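Local coordinates for protein predicted metal-dependent phosphohydrolase (PDB 3KH1) that is a predicted metal-dependent phosphohydrolase of the HD-domain superfamily, probably acting as a 5'-deoxynucleotidase, at residues Asp21-Ile26 / Glu39-His44; His47-Ala52 / Met71-Asp76. All coordinates share one frame; numbering follows the deposited sequence. Where two conformers were deposited one is given.

From the N terminus, the chain leaves helix 8-19 through the turn at 21-26, passes the short strands 27-28 and 30-31, and returns on strand 38-40. Contact 1 closes that first loop by docking the turn on the start of helix 41-54. Further along the same helix, contact 2 closes a second loop by pairing 47-52 with the end of helix 65-74. The loops follow one another in series, neither nested nor crossed, with helix 41-54 common to both. Their centres lie about 12 Å apart, yet they touch: Leu23 CD1 is 3.2 Å from Asp76 O. Both contacts also reach the second subunit of the dimer.

Contact 1: Asp21-Ile26 / Glu39-His44; sequences DKLKTI and ENDAEH
Ile26 and Asp41 meet at the first turn of helix 41-54, where a capping box at Asn40 and Glu43 starts the helix within this HD domain. Asp41 N donates to Ile26 O over 2.8 Å with an N-H...O angle of 145°, and the bond lies nearly along the C=O axis. Two apolar side chains of the 21-26 turn pack on Asp41. Leu23, its CG anti to the backbone N, crosses it at about a right angle and brings CD1 to 3.5 Å from Asp41 CB, while Ile26 CG2 comes 3.4 Å from Asp41 OD2.

The box itself depends on the torsion of Asn40. With chi1 at 77°, CG sits between the backbone N and the carbonyl carbon, and Asn40 OD1 can accept from Glu43 N at 2.9 Å, the donor standing 36° above the amide carbonyl plane. In return Asn40 N donates to Glu43 OE2 at 2.8 Å. Asn40 CG also packs 3.2 Å from Lys24 O, an oxygen that accepts from Arg37 of the second subunit. An alanine here would probably leave Glu43 N without its capping acceptor and open a gap beside Lys24 O.

Lys24 starts away from the helix, but its CG rests 3.6 Å from Ala42 CB. The ammonium group at the end of the chain joins the dimer interface by a salt bridge to Glu39 of the second subunit. Within its own turn Lys24 is held as well: NZ lies 2.7 Å from Asp21 OD1, a salt bridge that meets the carboxylate on its anti side, tilted out of the carboxylate plane.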
ATOM      1  N   ASP A  21      -2.989  -7.876   7.626  1.00 11.64           N
ATOM      2  CA  ASP A  21      -4.113  -6.964   7.845  1.00 11.81           C
ATOM      3  C   ASP A  21      -3.883  -6.068   9.043  1.00 11.71           C
ATOM      4  O   ASP A  21      -4.361  -4.909   9.082  1.00 11.99           O
ATOM      5  CB  ASP A  21      -5.459  -7.710   8.023  1.00 13.13           C
ATOM      6  CG  ASP A  21      -6.706  -6.785   7.863  1.00 13.71           C
ATOM      7  OD1 ASP A  21      -6.999  -6.434   6.712  1.00 16.98           O
ATOM      8  OD2 ASP A  21      -7.437  -6.498   8.866  1.00 17.25           O
ATOM      9  N   LYS A  22      -3.223  -6.623  10.066  1.00 12.16           N
ATOM     10  CA  LYS A  22      -3.038  -5.914  11.323  1.00 12.19           C
ATOM     11  C   LYS A  22      -2.215  -4.643  11.195  1.00 10.79           C
ATOM     12  O   LYS A  22      -2.278  -3.776  12.069  1.00 12.63           O
ATOM     13  CB  LYS A  22      -2.406  -6.848  12.331  1.00 12.83           C
ATOM     14  CG  LYS A  22      -3.302  -8.017  12.725  1.00 14.80           C
ATOM     15  CD  LYS A  22      -2.556  -8.948  13.719  1.00 17.54           C
ATOM     16  CE  LYS A  22      -3.345 -10.163  14.146  1.00 21.76           C
ATOM     17  NZ  LYS A  22      -2.501 -11.019  15.085  1.00 26.85           N
ATOM     18  N   LEU A  23      -1.466  -4.480  10.111  1.00 10.59           N
ATOM     19  CA  LEU A  23      -0.675  -3.242   9.944  1.00  9.88           C
ATOM     20  C   LEU A  23      -1.587  -2.025   9.868  1.00 10.12           C
ATOM     21  O   LEU A  23      -1.202  -0.897  10.184  1.00 10.12           O
ATOM     22  CB  LEU A  23       0.234  -3.350   8.721  1.00  9.72           C
ATOM     23  CG  LEU A  23       1.229  -2.200   8.556  1.00 10.45           C
ATOM     24  CD1 LEU A  23       2.195  -2.199   9.754  1.00 12.38           C
ATOM     25  CD2 LEU A  23       1.932  -2.329   7.249  1.00 11.61           C
ATOM     26  N   LYS A  24      -2.810  -2.254   9.413  1.00  9.47           N
ATOM     27  CA  LYS A  24      -3.810  -1.199   9.237  1.00  9.21           C
ATOM     28  C   LYS A  24      -4.207  -0.542  10.554  1.00  9.80           C
ATOM     29  O   LYS A  24      -4.703   0.586  10.508  1.00 12.05           O
ATOM     30  CB  LYS A  24      -5.048  -1.787   8.533  1.00  8.90           C
ATOM     31  CG  LYS A  24      -4.730  -2.277   7.092  1.00  8.96           C
ATOM     32  CD  LYS A  24      -5.832  -3.142   6.507  1.00 10.19           C
ATOM     33  CE  LYS A  24      -5.397  -3.797   5.205  1.00 10.04           C
ATOM     34  NZ  LYS A  24      -6.441  -4.756   4.675  1.00 10.84           N
ATOM     35  N   THR A  25      -3.936  -1.194  11.668  1.00 11.46           N
ATOM     36  CA  THR A  25      -4.314  -0.735  12.983  1.00 13.69           C
ATOM     37  C   THR A  25      -3.192   0.021  13.701  1.00 12.72           C
ATOM     38  O   THR A  25      -3.394   0.494  14.806  1.00 14.14           O
ATOM     39  CB  THR A  25      -4.757  -1.968  13.922  1.00 14.59           C
ATOM     40  OG1 THR A  25      -3.617  -2.752  14.243  1.00 20.86           O
ATOM     41  CG2 THR A  25      -5.723  -2.830  13.278  1.00 19.69           C
ATOM     42  N   ILE A  26      -2.013   0.123  13.089  1.00 10.76           N
ATOM     43  CA  ILE A  26      -0.841   0.781  13.715  1.00 11.20           C
ATOM     44  C   ILE A  26      -0.823   2.227  13.268  1.00 10.77           C
ATOM     45  O   ILE A  26      -0.709   2.541  12.060  1.00 10.86           O
ATOM     46  CB  ILE A  26       0.465   0.091  13.360  1.00 10.55           C
ATOM     47  CG1 ILE A  26       0.437  -1.404  13.688  1.00 12.60           C
ATOM     48  CG2 ILE A  26       1.662   0.795  14.067  1.00 12.31           C
ATOM     49  CD1 ILE A  26       0.203  -1.726  15.166  1.00 14.85           C
ATOM     50  N   GLU A  39      -2.591   9.117  10.221  1.00  9.93           N
ATOM     51  CA  GLU A  39      -2.299   8.100   9.236  1.00  9.78           C
ATOM     52  C   GLU A  39      -1.945   6.764   9.853  1.00  9.15           C
ATOM     53  O   GLU A  39      -1.273   6.735  10.903  1.00  9.80           O
ATOM     54  CB  GLU A  39      -1.088   8.613   8.398  1.00 11.80           C
ATOM     55  CG  GLU A  39      -0.843   7.902   7.166  1.00 12.74           C
ATOM     56  CD  GLU A  39       0.393   8.411   6.441  1.00 10.20           C
ATOM     57  OE1 GLU A  39       1.480   8.610   7.055  1.00 10.07           O
ATOM     58  OE2 GLU A  39       0.281   8.464   5.238  1.00 12.11           O
ATOM     59  N   ASN A  40      -2.394   5.655   9.256  1.00  8.43           N
ATOM     60  CA  ASN A  40      -1.964   4.354   9.671  1.00  8.58           C
ATOM     61  C   ASN A  40      -0.782   3.838   8.841  1.00  8.91           C
ATOM     62  O   ASN A  40      -0.471   4.349   7.761  1.00  8.92           O
ATOM     63  CB  ASN A  40      -3.138   3.353   9.791  1.00  9.85           C
ATOM     64  CG  ASN A  40      -3.627   2.829   8.465  1.00  9.08           C
ATOM     65  OD1 ASN A  40      -2.861   2.217   7.682  1.00  9.11           O
ATOM     66  ND2 ASN A  40      -4.935   2.977   8.206  1.00 10.75           N
ATOM     67  N   ASP A  41      -0.100   2.800   9.330  1.00  8.54           N
ATOM     68  CA  ASP A  41       1.097   2.318   8.666  1.00  8.50           C
ATOM     69  C   ASP A  41       0.804   1.740   7.286  1.00  8.54           C
ATOM     70  O   ASP A  41       1.654   1.828   6.405  1.00  8.90           O
ATOM     71  CB  ASP A  41       1.804   1.236   9.500  1.00  9.59           C
ATOM     72  CG  ASP A  41       2.731   1.780  10.535  1.00 10.17           C
ATOM     73  OD1 ASP A  41       2.852   3.007  10.712  1.00 10.25           O
ATOM     74  OD2 ASP A  41       3.378   0.908  11.175  1.00 11.30           O
ATOM     75  N   ALA A  42      -0.325   1.053   7.113  1.00  8.11           N
ATOM     76  CA  ALA A  42      -0.633   0.431   5.808  1.00  9.36           C
ATOM     77  C   ALA A  42      -0.862   1.518   4.774  1.00  8.13           C
ATOM     78  O   ALA A  42      -0.318   1.456   3.675  1.00  9.48           O
ATOM     79  CB  ALA A  42      -1.855  -0.502   5.918  1.00  9.56           C
ATOM     80  N   GLU A  43      -1.670   2.524   5.096  1.00  9.32           N
ATOM     81  CA  GLU A  43      -1.944   3.574   4.097  1.00  9.07           C
ATOM     82  C   GLU A  43      -0.698   4.441   3.877  1.00  9.23           C
ATOM     83  O   GLU A  43      -0.490   4.907   2.772  1.00  8.44           O
ATOM     84  CB  GLU A  43      -3.138   4.358   4.428  1.00 13.34           C
ATOM     85  CG  GLU A  43      -2.980   5.127   5.598  1.00 11.09           C
ATOM     86  CD  GLU A  43      -4.371   5.665   6.238  1.00 12.99           C
ATOM     87  OE1 GLU A  43      -5.510   5.418   5.776  1.00 15.90           O
ATOM     88  OE2 GLU A  43      -4.227   6.298   7.225  1.00 10.54           O
ATOM     89  N   HIS A  44       0.187   4.554   4.876  1.00  8.76           N
ATOM     90  CA  HIS A  44       1.480   5.237   4.699  1.00  8.83           C
ATOM     91  C   HIS A  44       2.334   4.489   3.693  1.00  9.02           C
ATOM     92  O   HIS A  44       2.872   5.119   2.764  1.00  8.64           O
ATOM     93  CB  HIS A  44       2.214   5.354   6.047  1.00  8.86           C
ATOM     94  CG  HIS A  44       3.549   6.014   5.950  1.00  8.79           C
ATOM     95  ND1 HIS A  44       3.683   7.389   5.865  1.00 10.33           N
ATOM     96  CD2 HIS A  44       4.803   5.503   5.834  1.00 10.45           C
ATOM     97  CE1 HIS A  44       4.973   7.686   5.792  1.00 11.00           C
ATOM     98  NE2 HIS A  44       5.662   6.568   5.719  1.00 10.98           N
TER

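Contact 2: His47-Ala52 / Met71-Asp76; sequences HIATMA and MLLIHD
In Leu72, CG stands anti to the carbonyl carbon and chi2 of 167° carries CD1 on toward helix 41-54, where Ile48 presents CG2, anti to its own backbone N. This is helix-to-helix packing inside the HD domain: helix 65-74 lies against helix 41-54 just ahead of the His75-Asp76 doublet, which appears to be the signature pair of the family. The two side chains cross at about a right angle, with Leu72 CD1 3.6 Å from Ile48 CG2. Ile48 was modelled in two conformers, and that distance belongs to one of them. The same methyl also approaches the helix backbone, 3.6 Å from Ile48 O, and comes within 4.1 Å of Ala52 CB one turn on.

Small residues let the backbones draw near. Ala49 and Leu72 have their CA atoms 5.7 Å apart, and Ala49 CB also receives Leu73 CD2 at 3.7 Å. Leu73 also lies at the dimer interface, packing on Thr50 of the second subunit, while helix 132-151 covers Ile48 and Ala52 through Leu140.

His75 folds back on Leu72. Leu72 O takes bonds from His75 ND1 and from Ser45 OG of helix 41-54; the ND1 bond is what would hold the imidazole's rotation. Asp76 CB sits 4.1 Å above the centre of one ring face. At the ring edge, His75 ND1 donates to Leu72 O over 2.7 Å, almost straight at 175°, in the ring plane and on a carbonyl lone pair.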
ATOM      1  N   HIS A  47       1.164   4.933   0.214  1.00  8.39           N
ATOM      2  CA  HIS A  47       1.466   6.237  -0.318  1.00  8.62           C
ATOM      3  C   HIS A  47       2.891   6.356  -0.772  1.00  8.44           C
ATOM      4  O   HIS A  47       3.169   6.818  -1.883  1.00  8.58           O
ATOM      5  CB  HIS A  47       1.164   7.279   0.757  1.00  8.77           C
ATOM      6  CG  HIS A  47       0.854   8.653   0.240  1.00  9.24           C
ATOM      7  ND1 HIS A  47       0.503   9.672   1.090  1.00  9.72           N
ATOM      8  CD2 HIS A  47       0.854   9.181  -1.010  1.00  9.99           C
ATOM      9  CE1 HIS A  47       0.255  10.761   0.375  1.00  9.87           C
ATOM     10  NE2 HIS A  47       0.439  10.495  -0.901  1.00  9.86           N
ATOM     11  N   ILE A  48       3.824   5.858   0.032  1.00  8.61           N
ATOM     12  CA  ILE A  48       5.246   5.973  -0.331  0.50  9.10           C
ATOM     13  C   ILE A  48       5.604   5.040  -1.477  1.00  8.46           C
ATOM     14  O   ILE A  48       6.432   5.363  -2.299  1.00  9.65           O
ATOM     15  CB  ILE A  48       6.240   5.623   0.814  0.50  9.17           C
ATOM     16  CG1 ILE A  48       5.833   6.134   2.203  0.50  8.33           C
ATOM     17  CG2 ILE A  48       7.642   6.169   0.473  0.50  8.17           C
ATOM     18  CD1 ILE A  48       5.371   7.605   2.217  0.50 10.26           C
ATOM     19  N   ALA A  49       5.026   3.833  -1.499  1.00  8.69           N
ATOM     20  CA  ALA A  49       5.285   2.943  -2.642  1.00  8.80           C
ATOM     21  C   ALA A  49       4.765   3.528  -3.944  1.00  8.59           C
ATOM     22  O   ALA A  49       5.425   3.409  -4.981  1.00  9.35           O
ATOM     23  CB  ALA A  49       4.678   1.543  -2.389  1.00  9.12           C
ATOM     24  N   THR A  50       3.616   4.192  -3.902  1.00  8.47           N
ATOM     25  CA  THR A  50       3.111   4.850  -5.085  1.00  9.23           C
ATOM     26  C   THR A  50       4.052   6.006  -5.501  1.00  9.82           C
ATOM     27  O   THR A  50       4.368   6.173  -6.683  1.00  9.99           O
ATOM     28  CB  THR A  50       1.673   5.367  -4.821  1.00  8.84           C
ATOM     29  OG1 THR A  50       0.849   4.270  -4.420  1.00  9.17           O
ATOM     30  CG2 THR A  50       1.062   6.008  -6.047  1.00 10.66           C
HETATM   31  N   MSE A  51       4.543   6.749  -4.517  1.00  9.62           N
HETATM   32  CA  MSE A  51       5.531   7.804  -4.785  1.00  9.84           C
HETATM   33  C   MSE A  51       6.804   7.257  -5.436  1.00 10.19           C
HETATM   34  O   MSE A  51       7.399   7.930  -6.261  1.00 11.08           O
HETATM   35  CB  MSE A  51       5.937   8.523  -3.494  1.00 10.06           C
HETATM   36  CG  MSE A  51       4.860   9.430  -2.930  1.00 10.39           C
HETATM   37 SE   MSE A  51       5.176  10.046  -1.135  0.75  7.85          SE
HETATM   38  CE  MSE A  51       6.755  11.197  -1.452  1.00 13.18           C
ATOM     39  N   ALA A  52       7.252   6.056  -5.061  1.00  9.85           N
ATOM     40  CA  ALA A  52       8.432   5.454  -5.687  1.00  9.78           C
ATOM     41  C   ALA A  52       8.260   5.389  -7.204  1.00 10.98           C
ATOM     42  O   ALA A  52       9.162   5.730  -7.932  1.00 11.78           O
ATOM     43  CB  ALA A  52       8.722   4.064  -5.071  1.00 10.41           C
HETATM   44  N   MSE A  71      10.123  -3.140  -1.056  1.00 10.37           N
HETATM   45  CA  MSE A  71      10.755  -2.816   0.204  1.00 10.44           C
HETATM   46  C   MSE A  71       9.879  -1.866   1.030  1.00  9.42           C
HETATM   47  O   MSE A  71       9.665  -2.066   2.225  1.00 10.61           O
HETATM   48  CB  MSE A  71      12.129  -2.166  -0.085  1.00 11.47           C
HETATM   49  CG  MSE A  71      12.908  -1.726   1.134  1.00 12.62           C
HETATM   50 SE   MSE A  71      14.533  -0.767   0.628  0.75  9.58          SE
HETATM   51  CE  MSE A  71      15.609  -2.298   0.144  1.00 15.16           C
ATOM     52  N   LEU A  72       9.338  -0.843   0.391  1.00  9.04           N
ATOM     53  CA  LEU A  72       8.451   0.073   1.087  1.00  8.80           C
ATOM     54  C   LEU A  72       7.166  -0.608   1.528  1.00  9.36           C
ATOM     55  O   LEU A  72       6.641  -0.309   2.608  1.00  9.70           O
ATOM     56  CB  LEU A  72       8.148   1.296   0.224  1.00  9.19           C
ATOM     57  CG  LEU A  72       9.340   2.268   0.073  1.00  9.25           C
ATOM     58  CD1 LEU A  72       9.038   3.265  -1.057  1.00 11.78           C
ATOM     59  CD2 LEU A  72       9.607   2.941   1.373  1.00 12.92           C
ATOM     60  N   LEU A  73       6.606  -1.468   0.712  1.00  9.08           N
ATOM     61  CA  LEU A  73       5.367  -2.163   1.091  1.00  9.35           C
ATOM     62  C   LEU A  73       5.591  -2.985   2.366  1.00  9.15           C
ATOM     63  O   LEU A  73       4.680  -3.135   3.169  1.00  9.55           O
ATOM     64  CB  LEU A  73       4.860  -3.057  -0.003  1.00  9.32           C
ATOM     65  CG  LEU A  73       4.380  -2.297  -1.265  1.00  9.28           C
ATOM     66  CD1 LEU A  73       4.104  -3.298  -2.395  1.00 10.75           C
ATOM     67  CD2 LEU A  73       3.083  -1.492  -0.955  1.00 10.08           C
ATOM     68  N   ILE A  74       6.800  -3.510   2.580  1.00  9.50           N
ATOM     69  CA  ILE A  74       7.023  -4.388   3.739  1.00 10.17           C
ATOM     70  C   ILE A  74       7.754  -3.718   4.901  1.00 10.78           C
ATOM     71  O   ILE A  74       7.913  -4.335   5.956  1.00 11.12           O
ATOM     72  CB  ILE A  74       7.698  -5.732   3.342  1.00 11.01           C
ATOM     73  CG1 ILE A  74       9.100  -5.572   2.756  1.00 11.55           C
ATOM     74  CG2 ILE A  74       6.799  -6.449   2.358  1.00 12.93           C
ATOM     75  CD1 ILE A  74      10.238  -5.390   3.786  1.00 13.93           C
ATOM     76  N   HIS A  75       8.240  -2.481   4.724  1.00 10.45           N
ATOM     77  CA  HIS A  75       9.174  -1.876   5.666  1.00 11.28           C
ATOM     78  C   HIS A  75       8.653  -1.678   7.077  1.00 10.70           C
ATOM     79  O   HIS A  75       9.461  -1.614   7.985  1.00 12.04           O
ATOM     80  CB  HIS A  75       9.768  -0.528   5.129  1.00 11.35           C
ATOM     81  CG  HIS A  75       8.916   0.669   5.426  1.00 11.87           C
ATOM     82  ND1 HIS A  75       7.757   0.982   4.722  1.00 11.40           N
ATOM     83  CD2 HIS A  75       9.032   1.605   6.406  1.00 11.98           C
ATOM     84  CE1 HIS A  75       7.208   2.072   5.257  1.00 12.17           C
ATOM     85  NE2 HIS A  75       7.979   2.481   6.265  1.00 11.82           N
ATOM     86  N   ASP A  76       7.337  -1.554   7.226  1.00 10.79           N
ATOM     87  CA  ASP A  76       6.723  -1.376   8.521  1.00 10.10           C
ATOM     88  C   ASP A  76       5.986  -2.590   9.060  1.00 10.58           C
ATOM     89  O   ASP A  76       5.386  -2.536  10.137  1.00 11.62           O
ATOM     90  CB  ASP A  76       5.782  -0.163   8.547  1.00 10.31           C
ATOM     91  CG  ASP A  76       6.492   1.127   8.933  1.00 10.98           C
ATOM     92  OD1 ASP A  76       7.601   1.061   9.516  1.00 12.38           O
ATOM     93  OD2 ASP A  76       5.861   2.177   8.701  1.00 12.01           O
TER